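Side-chain contacts in alpha-galactosidase (Lactobacillus brevis, PDB 3MI6), which probably hydrolyses terminal, non-reducing alpha-D-galactose residues from alpha-galactosides such as galactose oligosaccharides, galactomannans and galactolipids, as a member of glycosyl hydrolase family 36: residues D[274-279]-D[289-294]; D[75-80]-D[162-167]; D[88-93]-D[101-106]. All coordinates share one frame; numbering follows the deposited sequence.

Contact 1: residues D[274-279]-D[289-294]; sequences TGINPD and ATFQTP
I276 lies across the ring of P294 at about a right angle, and the end of the same isoleucine meets the F291 ring at its edge. CG1 of I276 turns anti to its carbonyl carbon (chi1 -58°), and the chain is fully extended from there, which carries CD1 into the angle between proline and phenylalanine. The proline is touched along one side: CD1 of I276 is 3.7 Å from CD of P294, while CG1 of I276 is 3.7 Å from CG of P294. Contact with the aromatic ring is looser, 4.2 Å from I276 CD1 to F291 CZ, and the methyl lies near the ring plane, at the edge and not over a face. Elsewhere round F291, the ring of W283 meets it, and Y254 packs on both I276 and P294. Beside this apolar patch, Q292 curls toward the next residue. Its NE2 donates to the carbonyl oxygen of T293 at 2.9 Å, almost straight at 171°, in the carbonyl plane and on a lone pair. Since the contact itself is purely apolar and buried, it joins the loop after strand 270-274 to strand 290-301 by shape and exclusion of water, while next to it the polar ends are paired, Q292 NE2 with T293 O and T293 OG1 with the backbone N of A164.

Contact 2: residues D[75-80]-D[162-167]; sequences AEYASL and KSAKFT
Y77 sets the hydroxyl end of its ring against the methyl of A164: its OH is 3.7 Å and its CZ 4.0 Å from A164 CB. F166 comes from the opposite direction, and the two rings meet at their edges, with Y77 OH near the F166 plane and F166 CZ near the Y77 plane; F166 CZ lies 4.2 Å from Y77 CE2. The tyrosine hydroxyl thus has carbon neighbours on strand 159-167, and its hydrogen bond goes to the carbonyl oxygen of L180. The ring of Y77 also runs nearly parallel to that of F90, at about 10°.

E76 and K162 make up the polar end. With CG anti to the backbone N (chi1 -171°), the glutamate bends at chi2 and brings OE2 to 3.9 Å from K162 NZ, a long salt bridge. Closer partners hold both groups: OE2 of E76 is hydrogen-bonded to the hydroxyls of Y151 and Y21, and K162 NZ is bonded to Y21 as well. Water 1 adds a second link, accepting from K162 NZ at 2.6 Å and donating to E76 O at 2.5 Å, so the lysine reaches the loop through backbone as well as carboxylate. A long loop is thereby laid along one face of a sheet, the hydroxyl end of its tyrosine meeting A164 and F166 of strand 159-167 and bonding to L180 of strand 174-186, in another sheet, an interior consistent with the beta-supersandwich of the family 36 N-terminal domain.

Contact 3: residues D[88-93]-D[101-106]; sequences PAFQVT and TELTYD
The ring of F90 is set by a chi1 of 75°, which places CG between the backbone N and the carbonyl carbon; T101, at chi1 -75°, has its methyl CG2 anti to the backbone N and its hydroxyl beside that N. The two branches of the threonine therefore do different work. CG2 comes up to the edge of the F90 ring, in its plane, 3.7 Å from both CE2 and CZ of F90. OG1 turns to V92 and is 3.8 Å from V92 CG2, a methyl that itself lies in the plane of the phenylalanine ring at its edge. F90 and L103 reach toward one another from opposite directions and touch through one branch of the leucine, L103 CD1 being 3.9 Å from F90 CE1.

Two waters fill in the polar side. Water 2 accepts from V92 N at 2.9 Å and lies 3.2 Å from T101 OG1, whereas water 3 donates to V92 O at 3.1 Å and is bonded to the same hydroxyl. Both backbone polar atoms of V92 are thus joined to a single side-chain oxygen through water. The backbones of Q91 and T93, one residue either side, bond to strand 174-186. The second subunit also comes in here: Q91 NE2 bonds to E280 of that chain. Chemically, then, T101 is two-sided: its methyl seals a buried aromatic edge, while its hydroxyl holds waters that bond both V92 N and V92 O on the side that faces T101.

Contact 2 touches both of the others. Its strand 159-167 runs beside strand 290-301 of contact 1, with F291 O 2.7 Å from F166 N and T293 N 2.8 Å from A164 O, both probable hydrogen bonds; the two centres are 10 Å apart. The centre of contact 3 is 7 Å away, and A78 O to A89 N at 2.8 Å is a probable hydrogen bond tying 75-80 to 88-93. Contacts 1 and 3 do not touch, their nearest atoms being about 6 Å apart. Together they form one continuous stretch of buried packing, away from the predicted substrate and catalytic residues such as D479 and D549.

Contact 1: residues D[274-279]-D[289-294]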
loop_
_atom_site.group_PDB
_atom_site.type_symbol
_atom_site.label_atom_id
_atom_site.label_comp_id
_atom_site.label_asym_id
_atom_site.label_seq_id
_atom_site.Cartn_x
_atom_site.Cartn_y
_atom_site.Cartn_z
ATOM N N THR D 274 -11.681 -11.508 -24.393
ATOM C CA THR D 274 -12.440 -12.589 -23.759
ATOM C C THR D 274 -13.146 -13.540 -24.734
ATOM O O THR D 274 -13.779 -13.113 -25.688
ATOM C CB THR D 274 -13.447 -12.072 -22.708
ATOM O OG1 THR D 274 -14.277 -11.064 -23.282
ATOM C CG2 THR D 274 -12.716 -11.482 -21.494
ATOM N N GLY D 275 -13.021 -14.837 -24.491
ATOM C CA GLY D 275 -13.738 -15.833 -25.259
ATOM C C GLY D 275 -13.160 -17.217 -25.017
ATOM O O GLY D 275 -12.597 -17.507 -23.957
ATOM N N ILE D 276 -13.310 -18.084 -26.012
ATOM C CA ILE D 276 -12.749 -19.419 -25.961
ATOM C C ILE D 276 -11.228 -19.347 -25.860
ATOM O O ILE D 276 -10.573 -18.632 -26.607
ATOM C CB ILE D 276 -13.133 -20.206 -27.214
ATOM C CG1 ILE D 276 -14.648 -20.279 -27.338
ATOM C CG2 ILE D 276 -12.530 -21.595 -27.179
ATOM C CD1 ILE D 276 -15.110 -21.059 -28.537
ATOM N N ASN D 277 -10.674 -20.094 -24.923
ATOM C CA ASN D 277 -9.241 -20.149 -24.739
ATOM C C ASN D 277 -8.506 -20.542 -26.021
ATOM O O ASN D 277 -8.646 -21.667 -26.489
ATOM C CB ASN D 277 -8.943 -21.161 -23.636
ATOM C CG ASN D 277 -7.501 -21.151 -23.209
ATOM O OD1 ASN D 277 -7.140 -21.836 -22.250
ATOM N ND2 ASN D 277 -6.663 -20.366 -23.901
ATOM N N PRO D 278 -7.716 -19.623 -26.594
ATOM C CA PRO D 278 -6.940 -19.925 -27.800
ATOM C C PRO D 278 -6.075 -21.173 -27.665
ATOM O O PRO D 278 -5.777 -21.793 -28.676
ATOM C CB PRO D 278 -6.059 -18.686 -27.959
ATOM C CG PRO D 278 -6.867 -17.625 -27.423
ATOM C CD PRO D 278 -7.613 -18.203 -26.241
ATOM N N ASP D 279 -5.679 -21.532 -26.450
ATOM C CA ASP D 279 -4.933 -22.761 -26.228
ATOM C C ASP D 279 -5.825 -24.002 -26.210
ATOM O O ASP D 279 -6.964 -23.975 -25.711
ATOM C CB ASP D 279 -4.148 -22.658 -24.927
ATOM C CG ASP D 279 -2.868 -21.856 -25.087
ATOM O OD1 ASP D 279 -2.073 -22.198 -25.995
ATOM O OD2 ASP D 279 -2.653 -20.896 -24.308
ATOM N N ALA D 289 -18.463 -23.141 -44.891
ATOM C CA ALA D 289 -18.632 -23.407 -43.467
ATOM C C ALA D 289 -18.607 -22.117 -42.656
ATOM O O ALA D 289 -18.132 -21.076 -43.117
ATOM C CB ALA D 289 -17.556 -24.362 -42.976
ATOM N N THR D 290 -19.114 -22.208 -41.434
ATOM C CA THR D 290 -19.230 -21.057 -40.563
ATOM C C THR D 290 -18.818 -21.398 -39.150
ATOM O O THR D 290 -18.918 -22.549 -38.717
ATOM C CB THR D 290 -20.674 -20.584 -40.496
ATOM O OG1 THR D 290 -21.521 -21.712 -40.258
ATOM C CG2 THR D 290 -21.074 -19.930 -41.799
ATOM N N PHE D 291 -18.357 -20.389 -38.426
ATOM C CA PHE D 291 -18.039 -20.559 -37.014
ATOM C C PHE D 291 -18.554 -19.393 -36.173
ATOM O O PHE D 291 -18.183 -18.240 -36.411
ATOM C CB PHE D 291 -16.532 -20.759 -36.799
ATOM C CG PHE D 291 -16.154 -20.886 -35.358
ATOM C CD1 PHE D 291 -16.327 -22.083 -34.694
ATOM C CD2 PHE D 291 -15.662 -19.799 -34.659
ATOM C CE1 PHE D 291 -16.012 -22.203 -33.364
ATOM C CE2 PHE D 291 -15.342 -19.912 -33.328
ATOM C CZ PHE D 291 -15.514 -21.119 -32.681
ATOM N N GLN D 292 -19.414 -19.703 -35.202
ATOM C CA GLN D 292 -19.981 -18.702 -34.273
ATOM C C GLN D 292 -19.255 -18.711 -32.902
ATOM O O GLN D 292 -19.172 -19.765 -32.258
ATOM C CB GLN D 292 -21.484 -18.985 -34.081
ATOM C CG GLN D 292 -22.216 -18.104 -33.076
ATOM C CD GLN D 292 -22.221 -16.632 -33.477
ATOM O OE1 GLN D 292 -22.833 -16.242 -34.477
ATOM N NE2 GLN D 292 -21.542 -15.807 -32.686
ATOM N N THR D 293 -18.730 -17.569 -32.450
ATOM C CA THR D 293 -18.184 -17.524 -31.081
ATOM C C THR D 293 -19.301 -17.453 -30.044
ATOM O O THR D 293 -20.408 -17.002 -30.350
ATOM C CB THR D 293 -17.239 -16.343 -30.821
ATOM O OG1 THR D 293 -18.004 -15.146 -30.673
ATOM C CG2 THR D 293 -16.234 -16.176 -31.933
ATOM N N PRO D 294 -19.018 -17.908 -28.805
ATOM C CA PRO D 294 -19.985 -17.725 -27.716
ATOM C C PRO D 294 -20.068 -16.236 -27.464
ATOM O O PRO D 294 -19.139 -15.521 -27.856
ATOM C CB PRO D 294 -19.317 -18.411 -26.526
ATOM C CG PRO D 294 -18.225 -19.229 -27.082
ATOM C CD PRO D 294 -17.787 -18.571 -28.345
#

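Contact 2: residues D[75-80]-D[162-167]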
loop_
_atom_site.group_PDB
_atom_site.type_symbol
_atom_site.label_atom_id
_atom_site.label_comp_id
_atom_site.label_asym_id
_atom_site.label_seq_id
_atom_site.Cartn_x
_atom_site.Cartn_y
_atom_site.Cartn_z
ATOM N N ALA D 75 -7.922 -1.003 -31.486
ATOM C CA ALA D 75 -8.641 -1.818 -32.443
ATOM C C ALA D 75 -9.866 -2.446 -31.833
ATOM O O ALA D 75 -10.016 -2.518 -30.611
ATOM C CB ALA D 75 -7.747 -2.888 -32.983
ATOM N N GLU D 76 -10.729 -2.932 -32.705
ATOM C CA GLU D 76 -11.987 -3.519 -32.289
ATOM C C GLU D 76 -11.925 -5.044 -32.385
ATOM O O GLU D 76 -12.616 -5.751 -31.668
ATOM C CB GLU D 76 -13.107 -2.972 -33.166
ATOM C CG GLU D 76 -14.484 -3.334 -32.699
ATOM C CD GLU D 76 -14.901 -2.581 -31.445
ATOM O OE1 GLU D 76 -14.114 -1.735 -30.953
ATOM O OE2 GLU D 76 -16.028 -2.835 -30.965
ATOM N N TYR D 77 -11.074 -5.545 -33.268
ATOM C CA TYR D 77 -10.923 -6.977 -33.471
ATOM C C TYR D 77 -9.674 -7.156 -34.292
ATOM O O TYR D 77 -9.745 -7.264 -35.499
ATOM C CB TYR D 77 -12.139 -7.566 -34.212
ATOM C CG TYR D 77 -12.374 -9.024 -33.918
ATOM C CD1 TYR D 77 -12.979 -9.425 -32.742
ATOM C CD2 TYR D 77 -11.978 -9.998 -34.802
ATOM C CE1 TYR D 77 -13.182 -10.749 -32.455
ATOM C CE2 TYR D 77 -12.178 -11.321 -34.533
ATOM C CZ TYR D 77 -12.777 -11.695 -33.356
ATOM O OH TYR D 77 -12.972 -13.034 -33.087
ATOM N N ALA D 78 -8.524 -7.181 -33.635
ATOM C CA ALA D 78 -7.256 -7.129 -34.352
ATOM C C ALA D 78 -6.590 -8.478 -34.669
ATOM O O ALA D 78 -6.785 -9.477 -33.970
ATOM C CB ALA D 78 -6.273 -6.221 -33.610
ATOM N N SER D 79 -5.766 -8.482 -35.710
ATOM C CA SER D 79 -4.966 -9.646 -36.057
ATOM C C SER D 79 -3.495 -9.356 -35.796
ATOM O O SER D 79 -3.098 -8.213 -35.589
ATOM C CB SER D 79 -5.128 -9.951 -37.538
ATOM O OG SER D 79 -4.622 -8.855 -38.291
ATOM N N LEU D 80 -2.684 -10.400 -35.835
ATOM C CA LEU D 80 -1.251 -10.264 -35.668
ATOM C C LEU D 80 -0.549 -10.422 -37.003
ATOM O O LEU D 80 -0.820 -11.369 -37.747
ATOM C CB LEU D 80 -0.741 -11.340 -34.717
ATOM C CG LEU D 80 0.780 -11.513 -34.746
ATOM C CD1 LEU D 80 1.454 -10.406 -33.950
ATOM C CD2 LEU D 80 1.177 -12.871 -34.208
ATOM N N LYS D 162 -21.504 -8.895 -27.298
ATOM C CA LYS D 162 -20.683 -9.020 -28.502
ATOM C C LYS D 162 -20.437 -10.457 -28.899
ATOM O O LYS D 162 -20.401 -11.340 -28.046
ATOM C CB LYS D 162 -19.345 -8.303 -28.311
ATOM C CG LYS D 162 -19.468 -6.790 -28.198
ATOM C CD LYS D 162 -18.164 -6.151 -27.788
ATOM C CE LYS D 162 -17.062 -6.442 -28.764
ATOM N NZ LYS D 162 -15.868 -5.680 -28.361
ATOM N N SER D 163 -20.294 -10.691 -30.203
ATOM C CA SER D 163 -19.796 -11.973 -30.704
ATOM C C SER D 163 -19.119 -11.827 -32.059
ATOM O O SER D 163 -19.002 -10.726 -32.594
ATOM C CB SER D 163 -20.904 -13.022 -30.789
ATOM O OG SER D 163 -21.734 -12.810 -31.918
ATOM N N ALA D 164 -18.676 -12.953 -32.610
ATOM C CA ALA D 164 -18.085 -12.978 -33.936
ATOM C C ALA D 164 -18.540 -14.234 -34.646
ATOM O O ALA D 164 -18.712 -15.277 -34.018
ATOM C CB ALA D 164 -16.564 -12.926 -33.848
ATOM N N LYS D 165 -18.764 -14.122 -35.952
ATOM C CA LYS D 165 -19.144 -15.257 -36.790
ATOM C C LYS D 165 -18.285 -15.240 -38.020
ATOM O O LYS D 165 -18.258 -14.245 -38.739
ATOM C CB LYS D 165 -20.597 -15.148 -37.217
ATOM C CG LYS D 165 -21.075 -16.308 -38.049
ATOM C CD LYS D 165 -22.474 -16.043 -38.576
ATOM C CE LYS D 165 -23.327 -17.305 -38.584
ATOM N NZ LYS D 165 -24.612 -17.096 -39.314
ATOM N N PHE D 166 -17.578 -16.334 -38.261
ATOM C CA PHE D 166 -16.671 -16.441 -39.400
ATOM C C PHE D 166 -17.348 -17.204 -40.532
ATOM O O PHE D 166 -17.986 -18.230 -40.298
ATOM C CB PHE D 166 -15.402 -17.193 -38.990
ATOM C CG PHE D 166 -14.506 -16.432 -38.051
ATOM C CD1 PHE D 166 -14.875 -16.208 -36.744
ATOM C CD2 PHE D 166 -13.272 -15.968 -38.470
ATOM C CE1 PHE D 166 -14.041 -15.504 -35.884
ATOM C CE2 PHE D 166 -12.441 -15.270 -37.607
ATOM C CZ PHE D 166 -12.832 -15.036 -36.322
ATOM N N THR D 167 -17.213 -16.702 -41.758
ATOM C CA THR D 167 -17.736 -17.403 -42.932
ATOM C C THR D 167 -16.618 -17.668 -43.936
ATOM O O THR D 167 -15.779 -16.803 -44.183
ATOM C CB THR D 167 -18.870 -16.618 -43.647
ATOM O OG1 THR D 167 -19.728 -15.984 -42.682
ATOM C CG2 THR D 167 -19.690 -17.563 -44.535
HETATM O O HOH W 1 -14.251 -6.790 -30.128
#

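Contact 3: residues D[88-93]-D[101-106]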
loop_
_atom_site.group_PDB
_atom_site.type_symbol
_atom_site.label_atom_id
_atom_site.label_comp_id
_atom_site.label_asym_id
_atom_site.label_seq_id
_atom_site.Cartn_x
_atom_site.Cartn_y
_atom_site.Cartn_z
ATOM N N PRO D 88 -3.690 -10.853 -30.440
ATOM C CA PRO D 88 -4.770 -10.677 -31.415
ATOM C C PRO D 88 -6.083 -11.242 -30.927
ATOM O O PRO D 88 -6.098 -12.073 -30.029
ATOM C CB PRO D 88 -4.283 -11.485 -32.616
ATOM C CG PRO D 88 -3.484 -12.560 -32.022
ATOM C CD PRO D 88 -2.817 -11.986 -30.789
ATOM N N ALA D 89 -7.176 -10.787 -31.518
ATOM C CA ALA D 89 -8.484 -11.342 -31.220
ATOM C C ALA D 89 -8.677 -12.649 -31.950
ATOM O O ALA D 89 -9.440 -13.502 -31.504
ATOM C CB ALA D 89 -9.570 -10.390 -31.642
ATOM N N PHE D 90 -8.018 -12.808 -33.091
ATOM C CA PHE D 90 -8.208 -14.014 -33.887
ATOM C C PHE D 90 -6.947 -14.278 -34.694
ATOM O O PHE D 90 -6.065 -13.422 -34.740
ATOM C CB PHE D 90 -9.390 -13.820 -34.836
ATOM C CG PHE D 90 -9.071 -12.930 -35.995
ATOM C CD1 PHE D 90 -9.174 -11.559 -35.876
ATOM C CD2 PHE D 90 -8.627 -13.466 -37.191
ATOM C CE1 PHE D 90 -8.869 -10.735 -36.924
ATOM C CE2 PHE D 90 -8.317 -12.647 -38.249
ATOM C CZ PHE D 90 -8.440 -11.270 -38.112
ATOM N N GLN D 91 -6.868 -15.456 -35.323
ATOM C CA GLN D 91 -5.793 -15.784 -36.270
ATOM C C GLN D 91 -6.268 -16.891 -37.221
ATOM O O GLN D 91 -6.981 -17.806 -36.794
ATOM C CB GLN D 91 -4.514 -16.204 -35.525
ATOM C CG GLN D 91 -3.273 -16.297 -36.398
ATOM C CD GLN D 91 -2.043 -16.821 -35.656
ATOM O OE1 GLN D 91 -2.042 -17.931 -35.107
ATOM N NE2 GLN D 91 -0.981 -16.035 -35.664
ATOM N N VAL D 92 -5.884 -16.801 -38.500
ATOM C CA VAL D 92 -6.280 -17.780 -39.514
ATOM C C VAL D 92 -5.101 -18.295 -40.337
ATOM O O VAL D 92 -4.369 -17.513 -40.932
ATOM C CB VAL D 92 -7.281 -17.196 -40.530
ATOM C CG1 VAL D 92 -8.018 -18.327 -41.259
ATOM C CG2 VAL D 92 -8.255 -16.262 -39.865
ATOM N N THR D 93 -4.948 -19.615 -40.390
ATOM C CA THR D 93 -3.888 -20.258 -41.151
ATOM C C THR D 93 -4.422 -20.725 -42.501
ATOM O O THR D 93 -5.474 -21.377 -42.573
ATOM C CB THR D 93 -3.324 -21.505 -40.403
ATOM O OG1 THR D 93 -3.010 -21.172 -39.046
ATOM C CG2 THR D 93 -2.056 -22.042 -41.090
ATOM N N THR D 101 -3.760 -11.880 -42.215
ATOM C CA THR D 101 -5.149 -11.630 -42.541
ATOM C C THR D 101 -5.392 -10.152 -42.694
ATOM O O THR D 101 -5.029 -9.370 -41.826
ATOM C CB THR D 101 -6.078 -12.180 -41.470
ATOM O OG1 THR D 101 -6.145 -13.602 -41.603
ATOM C CG2 THR D 101 -7.471 -11.615 -41.648
ATOM N N GLU D 102 -6.002 -9.751 -43.800
ATOM C CA GLU D 102 -6.297 -8.331 -43.979
ATOM C C GLU D 102 -7.781 -8.050 -44.074
ATOM O O GLU D 102 -8.351 -8.064 -45.161
ATOM C CB GLU D 102 -5.573 -7.771 -45.191
ATOM C CG GLU D 102 -4.094 -7.652 -44.972
ATOM C CD GLU D 102 -3.328 -7.537 -46.255
ATOM O OE1 GLU D 102 -3.923 -7.082 -47.256
ATOM O OE2 GLU D 102 -2.131 -7.900 -46.265
ATOM N N LEU D 103 -8.406 -7.801 -42.930
ATOM C CA LEU D 103 -9.818 -7.469 -42.929
ATOM C C LEU D 103 -10.057 -6.139 -43.621
ATOM O O LEU D 103 -9.243 -5.210 -43.518
ATOM C CB LEU D 103 -10.375 -7.427 -41.516
ATOM C CG LEU D 103 -10.464 -8.783 -40.830
ATOM C CD1 LEU D 103 -11.027 -8.595 -39.440
ATOM C CD2 LEU D 103 -11.325 -9.735 -41.644
ATOM N N THR D 104 -11.170 -6.073 -44.345
ATOM C CA THR D 104 -11.583 -4.875 -45.028
ATOM C C THR D 104 -13.090 -4.826 -44.961
ATOM O O THR D 104 -13.765 -5.724 -45.478
ATOM C CB THR D 104 -11.201 -4.916 -46.492
ATOM O OG1 THR D 104 -9.780 -5.039 -46.613
ATOM C CG2 THR D 104 -11.649 -3.644 -47.170
ATOM N N TYR D 105 -13.609 -3.778 -44.319
ATOM C CA TYR D 105 -15.047 -3.547 -44.200
ATOM C C TYR D 105 -15.745 -3.579 -45.558
ATOM O O TYR D 105 -15.208 -3.107 -46.571
ATOM C CB TYR D 105 -15.307 -2.204 -43.497
ATOM C CG TYR D 105 -16.745 -1.728 -43.532
ATOM C CD1 TYR D 105 -17.678 -2.202 -42.620
ATOM C CD2 TYR D 105 -17.166 -0.795 -44.468
ATOM C CE1 TYR D 105 -18.998 -1.765 -42.641
ATOM C CE2 TYR D 105 -18.491 -0.349 -44.501
ATOM C CZ TYR D 105 -19.403 -0.841 -43.587
ATOM O OH TYR D 105 -20.711 -0.402 -43.613
ATOM N N ASP D 106 -16.948 -4.136 -45.573
ATOM C CA ASP D 106 -17.736 -4.163 -46.788
ATOM C C ASP D 106 -19.114 -3.527 -46.589
ATOM O O ASP D 106 -19.517 -2.662 -47.378
ATOM C CB ASP D 106 -17.856 -5.595 -47.322
ATOM C CG ASP D 106 -18.933 -5.738 -48.389
ATOM O OD1 ASP D 106 -18.952 -4.917 -49.340
ATOM O OD2 ASP D 106 -19.753 -6.678 -48.267
HETATM O O HOH W 2 -4.501 -14.305 -38.930
HETATM O O HOH W 3 -5.916 -15.789 -42.970
#